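PDB 1RTR: geranyltranstransferase from Staphylococcus aureus, which probably catalyses the condensation of isopentenyl diphosphate with allylic diphosphates to make farnesyl diphosphate, the C15 precursor of longer isoprenoids. Local coordinates for residues A[170-173]-A[174-178]; A[265-268]-A[269-273]; A[196-199]-A[200-204]; A[120-123]-A[124-127]; A[101-104]-A[105-109]. All coordinates share one frame; numbering follows the deposited sequence.

Contact 1: residues A[170-173]-A[174-178]; sequences LEMI and HKTKT
Thr176 reaches back one helical turn to Met172 and takes hold of its carbonyl twice. The hydroxyl OG1 donates to Met172 O at 2.8 Å, and the backbone N of Thr176 donates to Met172 O at 3.2 Å. The two donors arrive from opposite faces of the carbonyl plane. A chi1 of 53° puts OG1 between the backbone N and the carbonyl carbon, the rotamer that folds a helical threonine hydroxyl onto the preceding turn. CG2 of Thr176 then lies 4.2 Å from Met172 SD, with the two side chains crossing at a slant. One residue further on, Lys177 N meets Ile173 O at 2.8 Å, and Lys177 CB presses on Ile173 O at 3.0 Å. The buried Leu170 brings its two methyls against the His174 ring, while Ile173 turns to Leu156 and Ile165. Val25 and Met26 of the second subunit cover Met172 and Thr176. Glu171 packs on Met212 and Tyr245, and its O accepts from Lys175 N at 2.9 Å. The loose side is that of Lys175, whose side chain, bent at its last torsion, passes Tyr208 and leads away from the turn to the exposed side. The helical hydrogen bonds run on to Thr178 N, which bonds His174 O. Helix 167-177 ends near Lys177, and helix 179-193 follows almost at once. Such a break at a Lys-Thr sequence is consistent with the kinked helix that lines the active-site cavity of trans-prenyltransferases.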
loop_
_atom_site.group_PDB
_atom_site.type_symbol
_atom_site.label_atom_id
_atom_site.label_comp_id
_atom_site.label_asym_id
_atom_site.label_seq_id
_atom_site.Cartn_x
_atom_site.Cartn_y
_atom_site.Cartn_z
ATOM N N LEU A 170 -18.928 -17.885 -2.160
ATOM C CA LEU A 170 -19.197 -17.172 -0.909
ATOM C C LEU A 170 -18.060 -17.324 0.114
ATOM O O LEU A 170 -17.651 -16.355 0.757
ATOM C CB LEU A 170 -20.501 -17.673 -0.292
ATOM C CG LEU A 170 -21.436 -16.725 0.464
ATOM C CD1 LEU A 170 -21.475 -17.108 1.913
ATOM C CD2 LEU A 170 -21.092 -15.237 0.311
ATOM N N GLU A 171 -17.555 -18.543 0.253
ATOM C CA GLU A 171 -16.486 -18.808 1.196
ATOM C C GLU A 171 -15.155 -18.243 0.725
ATOM O O GLU A 171 -14.380 -17.741 1.546
ATOM C CB GLU A 171 -16.367 -20.298 1.473
ATOM C CG GLU A 171 -17.456 -20.811 2.395
ATOM C CD GLU A 171 -17.420 -22.314 2.515
ATOM O OE1 GLU A 171 -17.217 -22.996 1.478
ATOM O OE2 GLU A 171 -17.580 -22.810 3.646
ATOM N N MET A 172 -14.904 -18.333 -0.583
ATOM C CA MET A 172 -13.751 -17.701 -1.207
ATOM C C MET A 172 -13.734 -16.192 -0.912
ATOM O O MET A 172 -12.692 -15.649 -0.539
ATOM C CB MET A 172 -13.720 -17.967 -2.720
ATOM C CG MET A 172 -12.467 -17.471 -3.459
ATOM S SD MET A 172 -10.916 -18.158 -2.786
ATOM C CE MET A 172 -10.825 -19.706 -3.756
ATOM N N ILE A 173 -14.887 -15.535 -1.043
ATOM C CA ILE A 173 -14.976 -14.104 -0.773
ATOM C C ILE A 173 -14.605 -13.790 0.672
ATOM O O ILE A 173 -13.806 -12.892 0.910
ATOM C CB ILE A 173 -16.372 -13.536 -1.112
ATOM C CG1 ILE A 173 -16.622 -13.564 -2.615
ATOM C CG2 ILE A 173 -16.540 -12.118 -0.580
ATOM C CD1 ILE A 173 -18.091 -13.458 -2.978
ATOM N N HIS A 174 -15.165 -14.523 1.630
ATOM C CA HIS A 174 -14.989 -14.179 3.045
ATOM C C HIS A 174 -13.603 -14.540 3.568
ATOM O O HIS A 174 -13.047 -13.836 4.408
ATOM C CB HIS A 174 -16.086 -14.804 3.912
ATOM C CG HIS A 174 -17.434 -14.205 3.691
ATOM N ND1 HIS A 174 -18.579 -14.966 3.582
ATOM C CD2 HIS A 174 -17.825 -12.916 3.544
ATOM C CE1 HIS A 174 -19.618 -14.172 3.384
ATOM N NE2 HIS A 174 -19.187 -12.923 3.357
ATOM N N LYS A 175 -13.060 -15.634 3.057
ATOM C CA LYS A 175 -11.721 -16.080 3.394
ATOM C C LYS A 175 -10.659 -15.055 2.978
ATOM O O LYS A 175 -9.709 -14.825 3.706
ATOM C CB LYS A 175 -11.467 -17.433 2.726
ATOM C CG LYS A 175 -10.053 -17.924 2.738
ATOM C CD LYS A 175 -9.809 -18.773 1.498
ATOM C CE LYS A 175 -8.606 -19.722 1.639
ATOM N NZ LYS A 175 -7.940 -19.717 2.983
ATOM N N THR A 176 -10.821 -14.443 1.812
ATOM C CA THR A 176 -9.816 -13.518 1.314
ATOM C C THR A 176 -10.127 -12.096 1.777
ATOM O O THR A 176 -9.256 -11.422 2.314
ATOM C CB THR A 176 -9.725 -13.554 -0.214
ATOM O OG1 THR A 176 -11.027 -13.360 -0.764
ATOM C CG2 THR A 176 -9.302 -14.931 -0.718
ATOM N N LYS A 177 -11.365 -11.651 1.572
ATOM C CA LYS A 177 -11.766 -10.323 1.981
ATOM C C LYS A 177 -11.666 -10.089 3.485
ATOM O O LYS A 177 -11.238 -9.014 3.895
ATOM C CB LYS A 177 -13.180 -9.998 1.508
ATOM C CG LYS A 177 -13.715 -8.690 2.051
ATOM C CD LYS A 177 -14.770 -8.141 1.139
ATOM C CE LYS A 177 -16.043 -7.836 1.887
ATOM N NZ LYS A 177 -16.350 -6.399 1.758
ATOM N N THR A 178 -12.062 -11.070 4.292
ATOM C CA THR A 178 -12.123 -10.904 5.745
ATOM C C THR A 178 -11.033 -11.690 6.477
ATOM O O THR A 178 -10.362 -11.152 7.356
ATOM C CB THR A 178 -13.542 -11.299 6.274
ATOM O OG1 THR A 178 -14.521 -10.390 5.744
ATOM C CG2 THR A 178 -13.668 -11.079 7.766
#

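Contact 2: residues A[265-268]-A[269-273]; sequences AVDE and LTQID
Leu269 N donates to Ala265 O at 3.1 Å, a straight bond of 162° that belongs to the regular part of the helix. The next bond is already slack: Thr270 N lies 3.3 Å from Val266 O and bonds it weakly, with Thr270 CG2 pushed to 3.1 Å from the same Val266 O. Chi1 of 79° turns the Thr270 hydroxyl back over the preceding turn, where OG1 lies 2.8 Å from Asp267 O. Gln271 N then shortens the step, meeting Glu268 O at 3.2 Å from above the carbonyl plane, and Ile272 N repeats it with Leu269 O at 3.0 Å. A second, weak bond from Gln271 N to Asp267 O keeps a trace of the longer spacing. Further out, Leu269 is wedged between Tyr206 of helix 197-227 and Leu281 and Leu282 of helix 279-289, while Val266 leans on Leu282 and Val285. Asp267 and Thr270 are on the exposed side; Gln271 rests on His202 of helix 197-227, and Glu268 on His202 and Ser205. Beyond them Asp273 OD1 accepts from Gln275 N in the following loop. The shift from four-residue to three-residue bonds is the tapering C-terminal end of an alpha-helix, here that of helix 245-270.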
loop_
_atom_site.group_PDB
_atom_site.type_symbol
_atom_site.label_atom_id
_atom_site.label_comp_id
_atom_site.label_asym_id
_atom_site.label_seq_id
_atom_site.Cartn_x
_atom_site.Cartn_y
_atom_site.Cartn_z
ATOM N N ALA A 265 -11.868 -24.507 15.530
ATOM C CA ALA A 265 -11.048 -23.495 16.195
ATOM C C ALA A 265 -10.624 -23.994 17.570
ATOM O O ALA A 265 -9.420 -24.159 17.823
ATOM C CB ALA A 265 -11.800 -22.178 16.315
ATOM N N VAL A 266 -11.621 -24.250 18.431
ATOM C CA VAL A 266 -11.432 -24.796 19.786
ATOM C C VAL A 266 -10.576 -26.064 19.765
ATOM O O VAL A 266 -9.703 -26.240 20.610
ATOM C CB VAL A 266 -12.799 -25.064 20.491
ATOM C CG1 VAL A 266 -12.630 -25.805 21.824
ATOM C CG2 VAL A 266 -13.542 -23.774 20.724
ATOM N N ASP A 267 -10.817 -26.932 18.788
ATOM C CA ASP A 267 -10.020 -28.140 18.613
ATOM C C ASP A 267 -8.566 -27.744 18.476
ATOM O O ASP A 267 -7.728 -28.219 19.220
ATOM C CB ASP A 267 -10.483 -28.918 17.374
ATOM C CG ASP A 267 -10.065 -30.378 17.400
ATOM O OD1 ASP A 267 -10.264 -31.082 16.384
ATOM O OD2 ASP A 267 -9.542 -30.914 18.393
ATOM N N GLU A 268 -8.289 -26.830 17.548
ATOM C CA GLU A 268 -6.917 -26.437 17.190
ATOM C C GLU A 268 -6.094 -25.867 18.353
ATOM O O GLU A 268 -4.907 -26.167 18.494
ATOM C CB GLU A 268 -6.932 -25.469 15.998
ATOM C CG GLU A 268 -7.048 -26.159 14.646
ATOM C CD GLU A 268 -5.905 -27.125 14.355
ATOM O OE1 GLU A 268 -5.992 -27.883 13.350
ATOM O OE2 GLU A 268 -4.915 -27.125 15.132
ATOM N N LEU A 269 -6.746 -25.060 19.182
ATOM C CA LEU A 269 -6.150 -24.577 20.417
ATOM C C LEU A 269 -5.705 -25.702 21.353
ATOM O O LEU A 269 -4.589 -25.643 21.881
ATOM C CB LEU A 269 -7.094 -23.607 21.128
ATOM C CG LEU A 269 -7.363 -22.298 20.378
ATOM C CD1 LEU A 269 -8.332 -21.431 21.147
ATOM C CD2 LEU A 269 -6.075 -21.528 20.067
ATOM N N THR A 270 -6.539 -26.734 21.540
ATOM C CA THR A 270 -6.169 -27.862 22.416
ATOM C C THR A 270 -4.968 -28.659 21.908
ATOM O O THR A 270 -4.411 -29.481 22.636
ATOM C CB THR A 270 -7.360 -28.841 22.710
ATOM O OG1 THR A 270 -7.559 -29.721 21.594
ATOM C CG2 THR A 270 -8.700 -28.110 22.881
ATOM N N GLN A 271 -4.563 -28.426 20.666
ATOM C CA GLN A 271 -3.380 -29.102 20.139
ATOM C C GLN A 271 -2.099 -28.278 20.284
ATOM O O GLN A 271 -1.003 -28.763 19.978
ATOM C CB GLN A 271 -3.604 -29.537 18.684
ATOM C CG GLN A 271 -4.011 -31.003 18.518
ATOM C CD GLN A 271 -5.066 -31.447 19.531
ATOM O OE1 GLN A 271 -6.211 -30.983 19.489
ATOM N NE2 GLN A 271 -4.678 -32.334 20.450
ATOM N N ILE A 272 -2.232 -27.036 20.752
ATOM C CA ILE A 272 -1.061 -26.193 20.983
ATOM C C ILE A 272 -0.351 -26.673 22.251
ATOM O O ILE A 272 -1.004 -26.913 23.274
ATOM C CB ILE A 272 -1.453 -24.699 21.052
ATOM C CG1 ILE A 272 -1.571 -24.128 19.634
ATOM C CG2 ILE A 272 -0.424 -23.895 21.845
ATOM C CD1 ILE A 272 -2.536 -22.979 19.500
ATOM N N ASP A 273 0.970 -26.832 22.173
ATOM C CA ASP A 273 1.744 -27.392 23.284
ATOM C C ASP A 273 1.598 -26.579 24.589
ATOM O O ASP A 273 1.429 -25.350 24.563
ATOM C CB ASP A 273 3.195 -27.701 22.853
ATOM C CG ASP A 273 4.255 -27.004 23.698
ATOM O OD1 ASP A 273 4.150 -26.972 24.952
ATOM O OD2 ASP A 273 5.270 -26.489 23.169
#

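Contact 3: residues A[196-199]-A[200-204]; sequences DDTT and KEHLE. Unlike the reference sequence in segment 196-199: Thr198 (reference Ala).
Asp196 opens the helix with backbone and side chain alike. Its backbone O accepts from Lys200 N at 3.0 Å, and its carboxylate reaches forward to the first turn: OD1 takes the hydroxyl OG1 of Thr199 at 2.5 Å and, weakly, Thr199 N at 3.4 Å. In Thr199, OG1 stands beside its own backbone N, chi1 -59°, which lets hydroxyl and amide face the same carboxylate oxygen. Asp197 comes next, its O receiving Glu201 N at 2.9 Å. Its carboxylate and the fully extended Lys200 are 4.9 Å apart at Asp197 OD1 and Lys200 NZ, and a water joins them by two weak bonds. Lys200 NZ also forms a long, weak ion pair with Asp191. Thr198, which differs from the reference sequence, offers its O to His202 twice. The backbone N and ring ND1 of His202 both bond it weakly, and the ND1 bond is short, 2.7 Å to Thr198 O, but strongly bent at 116°. Thr198 and His202 lie alongside each other, while Glu201 CD sits over one face of the imidazole, toward its rim. Thr199 closes the segment: its O accepts from Leu203 N, and its CG2 runs beside Leu203 CD1 at 3.8 Å on the buried side, near Phe276 and Ile272. An aspartate N-cap bonded to the hydroxyl and, weakly, the amide three residues on is a classic start to a helix, here the long helix 197-227, which further along carries the second aspartate-rich motif of the prenyl synthases.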
loop_
_atom_site.group_PDB
_atom_site.type_symbol
_atom_site.label_atom_id
_atom_site.label_comp_id
_atom_site.label_asym_id
_atom_site.label_seq_id
_atom_site.Cartn_x
_atom_site.Cartn_y
_atom_site.Cartn_z
ATOM N N ASP A 196 7.632 -22.474 17.089
ATOM C CA ASP A 196 8.019 -23.584 16.222
ATOM C C ASP A 196 6.969 -23.880 15.136
ATOM O O ASP A 196 5.785 -23.544 15.282
ATOM C CB ASP A 196 8.385 -24.828 17.059
ATOM C CG ASP A 196 7.166 -25.566 17.602
ATOM O OD1 ASP A 196 6.216 -24.915 18.104
ATOM O OD2 ASP A 196 7.079 -26.821 17.570
ATOM N N ASP A 197 7.432 -24.502 14.049
ATOM C CA ASP A 197 6.600 -24.832 12.880
ATOM C C ASP A 197 5.256 -25.462 13.200
ATOM O O ASP A 197 4.223 -25.023 12.682
ATOM C CB ASP A 197 7.375 -25.714 11.908
ATOM C CG ASP A 197 8.494 -24.963 11.222
ATOM O OD1 ASP A 197 8.224 -23.948 10.563
ATOM O OD2 ASP A 197 9.685 -25.295 11.296
ATOM N N THR A 198 5.253 -26.460 14.077
ATOM C CA THR A 198 4.007 -27.151 14.383
ATOM C C THR A 198 3.032 -26.324 15.206
ATOM O O THR A 198 1.825 -26.458 15.002
ATOM C CB THR A 198 4.204 -28.652 14.885
ATOM O OG1 THR A 198 3.424 -28.908 16.060
ATOM C CG2 THR A 198 5.648 -28.961 15.289
ATOM N N THR A 199 3.526 -25.451 16.096
ATOM C CA THR A 199 2.650 -24.441 16.746
ATOM C C THR A 199 2.084 -23.442 15.729
ATOM O O THR A 199 0.927 -23.031 15.830
ATOM C CB THR A 199 3.377 -23.668 17.889
ATOM O OG1 THR A 199 3.839 -24.589 18.885
ATOM C CG2 THR A 199 2.396 -22.776 18.673
ATOM N N LYS A 200 2.913 -23.048 14.767
ATOM C CA LYS A 200 2.477 -22.195 13.663
ATOM C C LYS A 200 1.322 -22.817 12.871
ATOM O O LYS A 200 0.327 -22.145 12.581
ATOM C CB LYS A 200 3.644 -21.858 12.738
ATOM C CG LYS A 200 4.500 -20.699 13.207
ATOM C CD LYS A 200 5.666 -20.475 12.257
ATOM C CE LYS A 200 6.671 -19.495 12.833
ATOM N NZ LYS A 200 7.803 -19.256 11.891
ATOM N N GLU A 201 1.447 -24.104 12.551
ATOM C CA GLU A 201 0.389 -24.838 11.855
ATOM C C GLU A 201 -0.942 -24.767 12.572
ATOM O O GLU A 201 -1.973 -24.564 11.940
ATOM C CB GLU A 201 0.763 -26.308 11.667
ATOM C CG GLU A 201 -0.378 -27.163 11.107
ATOM C CD GLU A 201 -1.299 -27.770 12.170
ATOM O OE1 GLU A 201 -0.778 -28.393 13.133
ATOM O OE2 GLU A 201 -2.550 -27.632 12.035
ATOM N N HIS A 202 -0.936 -24.968 13.879
ATOM C CA HIS A 202 -2.180 -24.966 14.633
ATOM C C HIS A 202 -2.753 -23.577 14.739
ATOM O O HIS A 202 -3.977 -23.397 14.760
ATOM C CB HIS A 202 -1.980 -25.563 16.033
ATOM C CG HIS A 202 -1.593 -27.010 16.020
ATOM N ND1 HIS A 202 -0.313 -27.440 16.296
ATOM C CD2 HIS A 202 -2.316 -28.124 15.756
ATOM C CE1 HIS A 202 -0.262 -28.758 16.208
ATOM N NE2 HIS A 202 -1.464 -29.197 15.877
ATOM N N LEU A 203 -1.879 -22.580 14.809
ATOM C CA LEU A 203 -2.347 -21.203 14.937
ATOM C C LEU A 203 -2.980 -20.761 13.636
ATOM O O LEU A 203 -3.984 -20.045 13.631
ATOM C CB LEU A 203 -1.202 -20.281 15.353
ATOM C CG LEU A 203 -0.836 -20.364 16.841
ATOM C CD1 LEU A 203 0.569 -19.834 17.080
ATOM C CD2 LEU A 203 -1.869 -19.621 17.692
ATOM N N GLU A 204 -2.397 -21.237 12.538
ATOM C CA GLU A 204 -2.938 -21.038 11.195
ATOM C C GLU A 204 -4.372 -21.545 11.028
ATOM O O GLU A 204 -5.275 -20.736 10.771
ATOM C CB GLU A 204 -2.027 -21.674 10.151
ATOM C CG GLU A 204 -1.190 -20.685 9.380
ATOM C CD GLU A 204 -1.542 -20.643 7.907
ATOM O OE1 GLU A 204 -2.730 -20.318 7.601
ATOM O OE2 GLU A 204 -0.627 -20.935 7.068
HETATM O O HOH W 1 8.920 -22.135 12.829
#

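Contact 4: residues A[120-123]-A[124-127]; sequences FELI and SSDD
Ser124 folds its hydroxyl onto the last full turn of the helix, where OG lies within bonding distance of two carbonyls, 3.0 Å from Phe120 O and 2.9 Å from Glu121 O. Ser125 repeats the pattern one residue on, with OG 3.1 Å from Glu121 O and 3.2 Å from Leu122 O. Both serines hold OG between the backbone N and the carbonyl carbon, chi1 70° and 74°, which brings each hydroxyl back to carbonyls three and four residues earlier. Ser124 N bonds Phe120 O well at 3.1 Å. The backbone pattern falters at Ser125, whose N shares itself between Glu121 O, 3.0 Å away but badly bent, and Leu122 O, both weak bonds. It recovers at Asp126 with a three-residue step, Asp126 N reaching Ile123 O at 3.1 Å from well above the carbonyl plane. The serine hydroxyls thus add polar contacts at Glu121 O and Leu122 O, whose amide bonds are weak. Lys134 serves the oxygens that follow: its NZ donates to Asp126 O and weakly to Ser124 O. The carboxylate of Asp126 has its own partner, OD2 accepting from Arg128 N. Phe120 stacks on Phe120 of the second subunit, whose Gln139 packs on Ser124 and Ser125 and whose Ser142 packs on Glu121. Within the chain, this end of helix 105-124 lies against two helices: Ile123 is set against Val137, Leu138 and Leu141 of helix 131-145 and Ala70 of helix 65-83, and Leu122 lies on Ile69.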
loop_
_atom_site.group_PDB
_atom_site.type_symbol
_atom_site.label_atom_id
_atom_site.label_comp_id
_atom_site.label_asym_id
_atom_site.label_seq_id
_atom_site.Cartn_x
_atom_site.Cartn_y
_atom_site.Cartn_z
ATOM N N PHE A 120 2.895 0.259 5.934
ATOM C CA PHE A 120 4.186 -0.319 5.577
ATOM C C PHE A 120 5.368 0.447 6.163
ATOM O O PHE A 120 6.348 -0.157 6.615
ATOM C CB PHE A 120 4.285 -0.493 4.066
ATOM C CG PHE A 120 3.348 -1.533 3.543
ATOM C CD1 PHE A 120 3.608 -2.885 3.752
ATOM C CD2 PHE A 120 2.185 -1.173 2.895
ATOM C CE1 PHE A 120 2.736 -3.858 3.298
ATOM C CE2 PHE A 120 1.303 -2.142 2.444
ATOM C CZ PHE A 120 1.579 -3.493 2.644
ATOM N N GLU A 121 5.264 1.773 6.179
ATOM C CA GLU A 121 6.258 2.617 6.833
ATOM C C GLU A 121 6.408 2.249 8.294
ATOM O O GLU A 121 7.523 2.134 8.796
ATOM C CB GLU A 121 5.861 4.084 6.717
ATOM C CG GLU A 121 7.034 5.042 6.749
ATOM C CD GLU A 121 6.985 5.973 7.941
ATOM O OE1 GLU A 121 6.941 5.447 9.085
ATOM O OE2 GLU A 121 6.988 7.228 7.732
ATOM N N LEU A 122 5.277 2.059 8.966
ATOM C CA LEU A 122 5.245 1.778 10.398
ATOM C C LEU A 122 5.960 0.487 10.788
ATOM O O LEU A 122 6.716 0.472 11.759
ATOM C CB LEU A 122 3.801 1.774 10.906
ATOM C CG LEU A 122 3.554 2.292 12.329
ATOM C CD1 LEU A 122 4.339 3.581 12.653
ATOM C CD2 LEU A 122 2.074 2.500 12.542
ATOM N N ILE A 123 5.741 -0.590 10.033
ATOM C CA ILE A 123 6.388 -1.861 10.353
ATOM C C ILE A 123 7.867 -1.758 10.038
ATOM O O ILE A 123 8.706 -2.172 10.846
ATOM C CB ILE A 123 5.733 -3.065 9.610
ATOM C CG1 ILE A 123 4.393 -3.416 10.249
ATOM C CG2 ILE A 123 6.666 -4.293 9.607
ATOM C CD1 ILE A 123 3.418 -4.014 9.302
ATOM N N SER A 124 8.173 -1.192 8.872
ATOM C CA SER A 124 9.555 -1.084 8.410
ATOM C C SER A 124 10.415 -0.199 9.321
ATOM O O SER A 124 11.643 -0.313 9.317
ATOM C CB SER A 124 9.609 -0.596 6.961
ATOM O OG SER A 124 9.222 0.758 6.858
ATOM N N SER A 125 9.761 0.641 10.122
ATOM C CA SER A 125 10.458 1.528 11.051
ATOM C C SER A 125 10.501 1.063 12.505
ATOM O O SER A 125 11.129 1.718 13.337
ATOM C CB SER A 125 9.870 2.941 10.980
ATOM O OG SER A 125 8.607 2.994 11.615
ATOM N N ASP A 126 9.854 -0.059 12.817
ATOM C CA ASP A 126 9.784 -0.559 14.194
ATOM C C ASP A 126 11.089 -1.149 14.709
ATOM O O ASP A 126 11.465 -2.266 14.347
ATOM C CB ASP A 126 8.672 -1.594 14.329
ATOM C CG ASP A 126 8.389 -1.974 15.771
ATOM O OD1 ASP A 126 7.425 -2.734 15.988
ATOM O OD2 ASP A 126 9.060 -1.573 16.754
ATOM N N ASP A 127 11.744 -0.416 15.606
ATOM C CA ASP A 127 13.049 -0.815 16.147
ATOM C C ASP A 127 13.007 -1.896 17.227
ATOM O O ASP A 127 14.053 -2.363 17.685
ATOM C CB ASP A 127 13.819 0.417 16.642
ATOM C CG ASP A 127 14.426 1.223 15.496
ATOM O OD1 ASP A 127 14.562 0.670 14.360
ATOM O OD2 ASP A 127 14.789 2.418 15.631
#

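Contact 5: residues A[101-104]-A[105-109]; sequences KVYG and EWTAI
Thr107 meets Tyr103 from CB onward: Thr107 CB lies 3.4 Å from Tyr103 O and 3.7 Å from Tyr103 CB. The methyl branch CG2, anti to the threonine's backbone N, continues alongside and rests 3.8 Å from Tyr103 CB, slanting toward the phenol ring. The hydroxyl branch takes the other direction. OG1, with chi1 -59°, stands beside the backbone N, 3.2 Å from Tyr103 O, and also 3.3 Å above the indole plane of Trp106, displaced toward the rim of the ring. Between these groups sits a water that donates to Tyr103 O at 2.6 Å and accepts from Thr107 N at 2.9 Å. It fills the place of the direct amide-to-carbonyl bond that an unbroken helix would have here. The break falls at Gly104, which closes helix 99-103 with a positive phi of 94°, a conformation that favours glycine, and serves as N-cap of helix 105-124. Two helices thus meet through a single glycine, and both belong to the mainly helical prenyl synthase fold. Regular bonding resumes at once, Ala108 N donating to Gly104 O at 3.3 Å. The CB of Ala108 is tucked near that same oxygen. The tyrosine ring has Val102 CG1 over one face, and its far end is held elsewhere, OH bonding Glu32 of helix 30-38. Ser33 of that helix touches both Tyr103 and Thr107. From the second subunit, Met155 packs on Trp106 and Thr107, and Ala86 on Glu105.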
loop_
_atom_site.group_PDB
_atom_site.type_symbol
_atom_site.label_atom_id
_atom_site.label_comp_id
_atom_site.label_asym_id
_atom_site.label_seq_id
_atom_site.Cartn_x
_atom_site.Cartn_y
_atom_site.Cartn_z
ATOM N N LYS A 101 -18.193 11.674 2.566
ATOM C CA LYS A 101 -19.324 12.564 2.804
ATOM C C LYS A 101 -18.877 13.845 3.510
ATOM O O LYS A 101 -19.524 14.881 3.383
ATOM C CB LYS A 101 -20.423 11.850 3.596
ATOM C CG LYS A 101 -21.426 11.099 2.724
ATOM C CD LYS A 101 -22.488 12.036 2.155
ATOM C CE LYS A 101 -22.583 11.928 0.632
ATOM N NZ LYS A 101 -23.574 12.902 0.073
ATOM N N VAL A 102 -17.759 13.770 4.228
ATOM C CA VAL A 102 -17.207 14.910 4.961
ATOM C C VAL A 102 -16.083 15.639 4.203
ATOM O O VAL A 102 -15.826 16.823 4.470
ATOM C CB VAL A 102 -16.687 14.469 6.356
ATOM C CG1 VAL A 102 -16.063 15.629 7.102
ATOM C CG2 VAL A 102 -17.812 13.860 7.183
ATOM N N TYR A 103 -15.417 14.950 3.271
ATOM C CA TYR A 103 -14.195 15.489 2.661
ATOM C C TYR A 103 -14.195 15.474 1.145
ATOM O O TYR A 103 -13.309 16.058 0.517
ATOM C CB TYR A 103 -12.960 14.736 3.158
ATOM C CG TYR A 103 -12.666 14.923 4.623
ATOM C CD1 TYR A 103 -12.935 13.910 5.540
ATOM C CD2 TYR A 103 -12.116 16.112 5.095
ATOM C CE1 TYR A 103 -12.665 14.081 6.898
ATOM C CE2 TYR A 103 -11.844 16.293 6.445
ATOM C CZ TYR A 103 -12.124 15.277 7.338
ATOM O OH TYR A 103 -11.848 15.462 8.667
ATOM N N GLY A 104 -15.176 14.802 0.560
ATOM C CA GLY A 104 -15.224 14.625 -0.876
ATOM C C GLY A 104 -14.574 13.318 -1.270
ATOM O O GLY A 104 -13.780 12.754 -0.518
ATOM N N GLU A 105 -14.917 12.840 -2.459
ATOM C CA GLU A 105 -14.372 11.600 -2.987
ATOM C C GLU A 105 -12.851 11.599 -3.153
ATOM O O GLU A 105 -12.204 10.614 -2.778
ATOM C CB GLU A 105 -15.046 11.245 -4.301
ATOM C CG GLU A 105 -16.306 10.424 -4.110
ATOM C CD GLU A 105 -17.237 10.491 -5.301
ATOM O OE1 GLU A 105 -16.802 10.183 -6.434
ATOM O OE2 GLU A 105 -18.412 10.856 -5.099
ATOM N N TRP A 106 -12.285 12.684 -3.694
ATOM C CA TRP A 106 -10.843 12.725 -3.971
ATOM C C TRP A 106 -9.992 12.704 -2.702
ATOM O O TRP A 106 -8.961 12.018 -2.666
ATOM C CB TRP A 106 -10.419 13.853 -4.954
ATOM C CG TRP A 106 -10.664 15.284 -4.505
ATOM C CD1 TRP A 106 -11.740 16.060 -4.821
ATOM C CD2 TRP A 106 -9.813 16.107 -3.681
ATOM N NE1 TRP A 106 -11.628 17.300 -4.237
ATOM C CE2 TRP A 106 -10.454 17.360 -3.533
ATOM C CE3 TRP A 106 -8.581 15.909 -3.039
ATOM C CZ2 TRP A 106 -9.906 18.412 -2.771
ATOM C CZ3 TRP A 106 -8.030 16.962 -2.288
ATOM C CH2 TRP A 106 -8.698 18.192 -2.159
ATOM N N THR A 107 -10.431 13.415 -1.661
ATOM C CA THR A 107 -9.714 13.387 -0.387
ATOM C C THR A 107 -9.749 11.987 0.209
ATOM O O THR A 107 -8.735 11.509 0.715
ATOM C CB THR A 107 -10.284 14.404 0.612
ATOM O OG1 THR A 107 -10.199 15.721 0.054
ATOM C CG2 THR A 107 -9.406 14.492 1.858
ATOM N N ALA A 108 -10.913 11.340 0.135
ATOM C CA ALA A 108 -11.100 10.004 0.692
ATOM C C ALA A 108 -10.236 8.959 -0.016
ATOM O O ALA A 108 -9.585 8.163 0.647
ATOM C CB ALA A 108 -12.590 9.594 0.674
ATOM N N ILE A 109 -10.228 8.974 -1.347
ATOM C CA ILE A 109 -9.388 8.061 -2.119
ATOM C C ILE A 109 -7.945 8.167 -1.632
ATOM O O ILE A 109 -7.326 7.162 -1.272
ATOM C CB ILE A 109 -9.472 8.373 -3.637
ATOM C CG1 ILE A 109 -10.860 8.032 -4.183
ATOM C CG2 ILE A 109 -8.406 7.611 -4.413
ATOM C CD1 ILE A 109 -11.199 8.745 -5.490
HETATM O O HOH W 2 -12.256 15.636 -1.812
#

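Overall arrangement
Contacts 2 and 3 are neighbours, their centres 10 Å apart, where the end of helix 245-270 meets the start of helix 197-227. Gln271 CB packs on His202 CD2 at 3.5 Å, and the like-charged Glu268 OE1 and Glu201 OE2 come within 3.7 Å. Contacts 4 and 5 mark the two ends of helix 105-124, about 27 Å between centres. Contacts 1, 4 and 5 all touch the second subunit; contacts 2 and 3 do not. Contact 5 is farthest from contact 2, about 44 Å between centres. Contact 1, with its Lys-Thr break, probably borders the active-site cavity, and its nearest atoms are about 7 Å from contact 3.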